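Local coordinates for amino acid adenylation domain-containing protein (Bacillus stratosphericus LAMA 585, PDB 6ULY), which is the adenylation domain of a nonribosomal depsipeptide synthetase module that selects a keto acid and probably activates it with ATP as the keto acyl adenylate, at residues 150-153 / 154-157; 249-252 / 253-257; 363-366 / 367-370. All blocks are in the same frame, centred on the assembly; numbering follows the deposited sequence.

Contact 1: residues 150-153 / 154-157; sequences VAAV and EPML
Met156 reaches back along the chain and lays its methyl group against Ala151. Its CE lies 3.8 Å from Ala151 CB. The same CE sits 3.5 Å from Ala152 O, and CG also runs close to that carbonyl oxygen. The torsions fit this reach. CG stands beside the backbone N (chi1 -57°), and beyond it the extended chain passes Ala152 O and ends at Ala151. Pro155 meets the neighbouring alanine: Pro155 CD is 3.6 Å from Ala152 CB, with CG a little farther off. The pairs Ala151 CB with Met156 CE and Ala152 CB with Pro155 CD are apolar.

The segment is the end of strand 150-152 and the turn that follows it. This strand is an outermost strand of the seven-stranded mixed sheet, parallel to strand 125-128, and Ala151 and Val153 still make backbone bonds to that neighbour. The chain then takes helical backbone angles from Glu154 to Leu157. Val153 O faces into this turn and receives two weak bonds. Met156 N is 2.7 Å from Val153 O, with an N-H...O angle of 129°. Leu157 N is 3.3 Å from Val153 O. Leu157 N also bonds to Glu154 O, so this one amide has two acceptors in the turn.

Glu154 bends at chi2 (89°), which brings Glu154 OE1 back to 4.2 Å from Ala152 CB. OE1 accepts a hydrogen bond from the amide of Asp130, at the start of helix 130-137. The Val153 side chain is buried against Ala80 and Ala84 of helix 78-91, and Met156 packs on Leu127.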
loop_
_atom_site.group_PDB
_atom_site.type_symbol
_atom_site.label_atom_id
_atom_site.label_comp_id
_atom_site.label_asym_id
_atom_site.label_seq_id
_atom_site.Cartn_x
_atom_site.Cartn_y
_atom_site.Cartn_z
ATOM N N VAL A 150 -25.701 9.777 -13.237
ATOM C CA VAL A 150 -25.902 10.562 -12.027
ATOM C C VAL A 150 -27.381 10.895 -11.888
ATOM O O VAL A 150 -28.112 10.998 -12.879
ATOM C CB VAL A 150 -25.057 11.855 -12.039
ATOM C CG1 VAL A 150 -24.976 12.455 -10.641
ATOM C CG2 VAL A 150 -23.666 11.579 -12.598
ATOM N N ALA A 151 -27.821 11.065 -10.642
ATOM C CA ALA A 151 -29.201 11.420 -10.358
ATOM C C ALA A 151 -29.259 12.069 -8.984
ATOM O O ALA A 151 -28.607 11.602 -8.047
ATOM C CB ALA A 151 -30.119 10.194 -10.414
ATOM N N ALA A 152 -30.029 13.148 -8.878
ATOM C CA ALA A 152 -30.185 13.860 -7.621
ATOM C C ALA A 152 -31.342 13.275 -6.822
ATOM O O ALA A 152 -32.295 12.724 -7.379
ATOM C CB ALA A 152 -30.426 15.350 -7.868
ATOM N N VAL A 153 -31.249 13.415 -5.500
ATOM C CA VAL A 153 -32.242 12.840 -4.599
ATOM C C VAL A 153 -33.445 13.763 -4.421
ATOM O O VAL A 153 -34.588 13.299 -4.424
ATOM C CB VAL A 153 -31.577 12.511 -3.250
ATOM C CG1 VAL A 153 -32.622 12.325 -2.164
ATOM C CG2 VAL A 153 -30.712 11.266 -3.378
ATOM N N GLU A 154 -33.218 15.065 -4.243
ATOM C CA GLU A 154 -34.326 15.994 -4.011
ATOM C C GLU A 154 -35.436 15.859 -5.046
ATOM O O GLU A 154 -36.606 15.752 -4.649
ATOM C CB GLU A 154 -33.798 17.435 -3.968
ATOM C CG GLU A 154 -32.936 17.755 -2.752
ATOM C CD GLU A 154 -31.457 17.467 -2.982
ATOM O OE1 GLU A 154 -31.136 16.699 -3.910
ATOM O OE2 GLU A 154 -30.618 18.020 -2.238
ATOM N N PRO A 155 -35.160 15.837 -6.349
ATOM C CA PRO A 155 -36.237 15.580 -7.318
ATOM C C PRO A 155 -37.064 14.341 -7.007
ATOM O O PRO A 155 -38.269 14.321 -7.292
ATOM C CB PRO A 155 -35.478 15.421 -8.643
ATOM C CG PRO A 155 -34.209 16.173 -8.451
ATOM C CD PRO A 155 -33.852 16.010 -7.005
ATOM N N MET A 156 -36.452 13.300 -6.434
ATOM C CA MET A 156 -37.194 12.080 -6.132
ATOM C C MET A 156 -38.137 12.269 -4.954
ATOM O O MET A 156 -39.143 11.556 -4.853
ATOM C CB MET A 156 -36.224 10.931 -5.847
ATOM C CG MET A 156 -35.251 10.646 -6.974
ATOM S SD MET A 156 -34.047 9.351 -6.602
ATOM C CE MET A 156 -33.018 9.415 -8.063
ATOM N N LEU A 157 -37.840 13.216 -4.061
ATOM C CA LEU A 157 -38.694 13.438 -2.901
ATOM C C LEU A 157 -40.096 13.887 -3.283
ATOM O O LEU A 157 -40.984 13.884 -2.424
ATOM C CB LEU A 157 -38.068 14.479 -1.968
ATOM C CG LEU A 157 -37.076 13.974 -0.918
ATOM C CD1 LEU A 157 -36.584 15.130 -0.063
ATOM C CD2 LEU A 157 -37.701 12.900 -0.035
#

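Contact 2: residues 249-252 / 253-257; sequences FIAQ and PLRWL. With SO4 (sulfate ion), chain N; SO4 (sulfate ion), chain O.
A short link between helices, from the end of helix 246-251 into helix 255-262, is built round Phe249, Pro253 and Trp256. Pro253 CA makes an off-centre CH-pi contact with the Phe249 ring, 4.1 Å from its centroid. Pro253 CB lies 3.9 Å from Phe249 CE1. Phe249 has CG anti to its amide nitrogen (chi1 166°), which carries the ring forward to Pro253. Trp256 CB meets the edge of the Phe249 ring, 3.8 Å from Phe249 CE1. The Phe249 ring and the six-membered ring of Trp256 have planes at 86°, neither stacked nor edge-to-face. Trp218 packs on both: it stacks with Phe249 and meets Trp256 edge-to-face. The indole NE1 bonds to Thr268 OG1.

Gln252 leaves the helical path and opens a type I beta turn to Arg255. Arg255 N bonds to Gln252 O at 2.8 Å, coming from above the carbonyl plane.

The Arg255 chain, extended from CG to NE, then crosses Gln252 at a slant. Gln252 CG sits over the centre of one guanidinium face, 3.5 Å from Arg255 CZ. Two sulfate ions, probably from the crystallisation liquor, lie round the guanidinium edge. Arg255 NH1 gives a bond of 2.7 Å to O1 of the chain N sulfate, at 159°, and also bonds to Asp248 O. Arg255 NH2 reaches O2 of the chain O sulfate at 3.2 Å and makes a weak bond to O3 of the first sulfate.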
loop_
_atom_site.group_PDB
_atom_site.type_symbol
_atom_site.label_atom_id
_atom_site.label_comp_id
_atom_site.label_asym_id
_atom_site.label_seq_id
_atom_site.Cartn_x
_atom_site.Cartn_y
_atom_site.Cartn_z
ATOM N N PHE A 249 -18.910 22.609 11.492
ATOM C CA PHE A 249 -18.148 22.484 12.729
ATOM C C PHE A 249 -16.712 22.963 12.547
ATOM O O PHE A 249 -16.216 23.773 13.339
ATOM C CB PHE A 249 -18.145 21.046 13.243
ATOM C CG PHE A 249 -17.112 20.813 14.305
ATOM C CD1 PHE A 249 -17.362 21.166 15.620
ATOM C CD2 PHE A 249 -15.872 20.289 13.980
ATOM C CE1 PHE A 249 -16.402 20.974 16.596
ATOM C CE2 PHE A 249 -14.907 20.099 14.949
ATOM C CZ PHE A 249 -15.170 20.440 16.258
ATOM N N ILE A 250 -16.008 22.444 11.537
ATOM C CA ILE A 250 -14.601 22.812 11.392
ATOM C C ILE A 250 -14.474 24.299 11.077
ATOM O O ILE A 250 -13.451 24.920 11.389
ATOM C CB ILE A 250 -13.895 21.943 10.329
ATOM C CG1 ILE A 250 -14.538 22.111 8.952
ATOM C CG2 ILE A 250 -13.894 20.473 10.740
ATOM C CD1 ILE A 250 -13.765 23.049 8.038
ATOM N N ALA A 251 -15.504 24.898 10.477
ATOM C CA ALA A 251 -15.488 26.341 10.257
ATOM C C ALA A 251 -15.599 27.103 11.573
ATOM O O ALA A 251 -14.878 28.083 11.790
ATOM C CB ALA A 251 -16.617 26.740 9.307
ATOM N N GLN A 252 -16.491 26.669 12.463
ATOM C CA GLN A 252 -16.690 27.311 13.765
ATOM C C GLN A 252 -16.872 26.221 14.812
ATOM O O GLN A 252 -17.999 25.857 15.168
ATOM C CB GLN A 252 -17.900 28.252 13.741
ATOM C CG GLN A 252 -17.924 29.240 12.580
ATOM C CD GLN A 252 -16.912 30.361 12.735
ATOM O OE1 GLN A 252 -16.547 30.733 13.852
ATOM N NE2 GLN A 252 -16.454 30.905 11.611
ATOM N N PRO A 253 -15.772 25.673 15.332
ATOM C CA PRO A 253 -15.893 24.556 16.285
ATOM C C PRO A 253 -16.821 24.832 17.458
ATOM O O PRO A 253 -17.472 23.899 17.951
ATOM C CB PRO A 253 -14.445 24.345 16.751
ATOM C CG PRO A 253 -13.611 24.825 15.607
ATOM C CD PRO A 253 -14.366 25.983 15.013
ATOM N N LEU A 254 -16.910 26.077 17.925
ATOM C CA LEU A 254 -17.779 26.372 19.059
ATOM C C LEU A 254 -19.245 26.103 18.754
ATOM O O LEU A 254 -20.052 26.037 19.688
ATOM C CB LEU A 254 -17.602 27.823 19.502
ATOM C CG LEU A 254 -16.294 28.138 20.234
ATOM C CD1 LEU A 254 -16.263 29.604 20.639
ATOM C CD2 LEU A 254 -16.097 27.238 21.450
ATOM N N ARG A 255 -19.610 25.941 17.482
ATOM C CA ARG A 255 -20.967 25.521 17.156
ATOM C C ARG A 255 -21.324 24.203 17.826
ATOM O O ARG A 255 -22.493 23.973 18.152
ATOM C CB ARG A 255 -21.126 25.399 15.645
ATOM C CG ARG A 255 -21.300 26.728 14.972
ATOM C CD ARG A 255 -21.232 26.623 13.470
ATOM N NE ARG A 255 -21.397 27.939 12.872
ATOM C CZ ARG A 255 -21.101 28.242 11.615
ATOM N NH1 ARG A 255 -20.606 27.320 10.800
ATOM N NH2 ARG A 255 -21.296 29.479 11.179
ATOM N N TRP A 256 -20.345 23.317 18.015
ATOM C CA TRP A 256 -20.594 22.100 18.777
ATOM C C TRP A 256 -21.252 22.436 20.108
ATOM O O TRP A 256 -22.269 21.841 20.485
ATOM C CB TRP A 256 -19.279 21.347 18.999
ATOM C CG TRP A 256 -19.416 19.875 19.265
ATOM C CD1 TRP A 256 -20.549 19.115 19.166
ATOM C CD2 TRP A 256 -18.370 18.981 19.669
ATOM N NE1 TRP A 256 -20.271 17.808 19.488
ATOM C CE2 TRP A 256 -18.940 17.699 19.800
ATOM C CE3 TRP A 256 -17.006 19.143 19.939
ATOM C CZ2 TRP A 256 -18.194 16.586 20.184
ATOM C CZ3 TRP A 256 -16.268 18.037 20.322
ATOM C CH2 TRP A 256 -16.864 16.774 20.439
ATOM N N LEU A 257 -20.686 23.400 20.833
ATOM C CA LEU A 257 -21.280 23.811 22.099
ATOM C C LEU A 257 -22.697 24.334 21.891
ATOM O O LEU A 257 -23.637 23.891 22.561
ATOM C CB LEU A 257 -20.402 24.867 22.772
ATOM C CG LEU A 257 -18.962 24.440 23.067
ATOM C CD1 LEU A 257 -18.273 25.474 23.950
ATOM C CD2 LEU A 257 -18.909 23.067 23.717
HETATM S S SO4 N . -19.633 29.595 7.959
HETATM O O1 SO4 N . -19.521 28.268 8.494
HETATM O O2 SO4 N . -19.112 29.614 6.619
HETATM O O3 SO4 N . -21.016 29.987 7.940
HETATM O O4 SO4 N . -18.885 30.509 8.778
HETATM S S SO4 O . -24.774 30.988 11.895
HETATM O O1 SO4 O . -24.750 29.625 12.343
HETATM O O2 SO4 O . -23.506 31.603 12.167
HETATM O O3 SO4 O . -25.031 31.024 10.482
HETATM O O4 SO4 O . -25.808 31.700 12.587
#

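Contact 3: residues 363-366 / 367-370; sequences LTEQ and LRPA
Leu363 and Leu367 form the packed side of this contact, in the irregular loop between strands 355-359 and 377-381 of the adenylation domain. Leu367 CD2 lies 3.8 Å from Leu363 CA and 3.9 Å from Leu363 CD2. One methyl of Leu367 therefore touches both the backbone and a methyl tip of Leu363. The two side chains meet at a slant. In Leu367 CG is anti to the carbonyl carbon (chi1 -65°), and with chi2 at 169° CD2 lies against Leu363. Both leucines also rest on Ile407, and Leu367, which is buried, touches Phe358 of strand 355-359. Leu363 reaches Tyr471 of helix 470-477 as well.

The other side of the loop is loose and exposed. Gln366 is extended beyond CG. Gln366 CG keeps near its own chain, 3.6 Å from Leu367 N, and the Gln366 side chain touches His406. Within 363-370 the two halves share no hydrogen bond. The loop is held by bonds to other parts of the chain instead: Arg368 N bonds to Ser362 OG, and backbone bonds link Leu367 with Asp405 and Arg368 with Glu359.

Glu365 and Arg368 lie on the exposed side and carry opposite charges. They may attract each other weakly, but they do not form a salt bridge. Glu365 OE1 stands over one guanidinium face, offset toward the rim, and no N-H points at it. Glu365 OE1 is 4.2 Å from Arg368 NH2.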
loop_
_atom_site.group_PDB
_atom_site.type_symbol
_atom_site.label_atom_id
_atom_site.label_comp_id
_atom_site.label_asym_id
_atom_site.label_seq_id
_atom_site.Cartn_x
_atom_site.Cartn_y
_atom_site.Cartn_z
ATOM N N LEU A 363 8.396 -0.588 27.434
ATOM C CA LEU A 363 7.433 -0.696 26.344
ATOM C C LEU A 363 7.595 -1.995 25.563
ATOM O O LEU A 363 6.610 -2.529 25.039
ATOM C CB LEU A 363 7.568 0.508 25.413
ATOM C CG LEU A 363 7.047 1.828 25.988
ATOM C CD1 LEU A 363 7.329 2.982 25.042
ATOM C CD2 LEU A 363 5.561 1.729 26.283
ATOM N N THR A 364 8.816 -2.519 25.475
ATOM C CA THR A 364 9.085 -3.738 24.724
ATOM C C THR A 364 8.952 -5.001 25.566
ATOM O O THR A 364 9.174 -6.098 25.046
ATOM C CB THR A 364 10.493 -3.685 24.120
ATOM O OG1 THR A 364 11.451 -3.473 25.163
ATOM C CG2 THR A 364 10.597 -2.560 23.104
ATOM N N GLU A 365 8.598 -4.875 26.840
ATOM C CA GLU A 365 8.498 -6.021 27.735
ATOM C C GLU A 365 7.178 -5.925 28.498
ATOM O O GLU A 365 6.220 -5.261 28.079
ATOM C CB GLU A 365 9.700 -6.064 28.689
ATOM C CG GLU A 365 11.059 -5.999 28.008
ATOM C CD GLU A 365 12.203 -5.929 29.005
ATOM O OE1 GLU A 365 11.988 -5.418 30.125
ATOM O OE2 GLU A 365 13.316 -6.389 28.671
ATOM N N GLN A 366 7.110 -6.606 29.636
ATOM C CA GLN A 366 5.997 -6.403 30.551
ATOM C C GLN A 366 5.971 -4.943 30.983
ATOM O O GLN A 366 6.951 -4.432 31.536
ATOM C CB GLN A 366 6.131 -7.326 31.761
ATOM C CG GLN A 366 4.992 -7.208 32.756
ATOM C CD GLN A 366 5.127 -8.177 33.911
ATOM O OE1 GLN A 366 5.105 -7.779 35.076
ATOM N NE2 GLN A 366 5.264 -9.460 33.596
ATOM N N LEU A 367 4.860 -4.263 30.707
ATOM C CA LEU A 367 4.760 -2.843 31.017
ATOM C C LEU A 367 4.878 -2.619 32.520
ATOM O O LEU A 367 4.227 -3.300 33.318
ATOM C CB LEU A 367 3.435 -2.286 30.496
ATOM C CG LEU A 367 3.275 -2.307 28.976
ATOM C CD1 LEU A 367 1.845 -1.982 28.589
ATOM C CD2 LEU A 367 4.245 -1.333 28.326
ATOM N N ARG A 368 5.715 -1.658 32.901
ATOM C CA ARG A 368 5.969 -1.359 34.305
ATOM C C ARG A 368 5.322 -0.029 34.663
ATOM O O ARG A 368 5.767 1.021 34.171
ATOM C CB ARG A 368 7.474 -1.319 34.579
ATOM C CG ARG A 368 8.126 -2.701 34.565
ATOM C CD ARG A 368 9.640 -2.630 34.434
ATOM N NE ARG A 368 10.248 -3.958 34.499
ATOM C CZ ARG A 368 11.531 -4.214 34.254
ATOM N NH1 ARG A 368 12.359 -3.234 33.919
ATOM N NH2 ARG A 368 11.986 -5.457 34.341
ATOM N N PRO A 369 4.273 -0.011 35.487
ATOM C CA PRO A 369 3.615 1.261 35.800
ATOM C C PRO A 369 4.582 2.257 36.422
ATOM O O PRO A 369 5.597 1.893 37.016
ATOM C CB PRO A 369 2.513 0.861 36.787
ATOM C CG PRO A 369 2.246 -0.575 36.494
ATOM C CD PRO A 369 3.567 -1.158 36.089
ATOM N N ALA A 370 4.250 3.535 36.266
ATOM C CA ALA A 370 5.038 4.608 36.849
ATOM C C ALA A 370 4.141 5.823 37.020
ATOM O O ALA A 370 3.056 5.904 36.441
ATOM C CB ALA A 370 6.253 4.952 35.980
#

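The three contacts follow one another along the chain, and all lie in the AMP-binding region of the enzyme. Contact 1 ends an outer strand of the seven-stranded mixed sheet. Contact 2 joins two helices that come, in the chain, between strands 240-243 and 267-270 of the nine-stranded mixed sheet. Contact 3 is a surface loop. The centres of contacts 1 and 2 are about 29 Å apart, and those of contacts 2 and 3 about 39 Å. Contacts 1 and 3 lie on opposite sides of the chain's centre, their own centres about 57 Å apart. None touches another. In contact 2 the Trp256 side chain is about 13 Å from the bound adenylate, too far for direct contact.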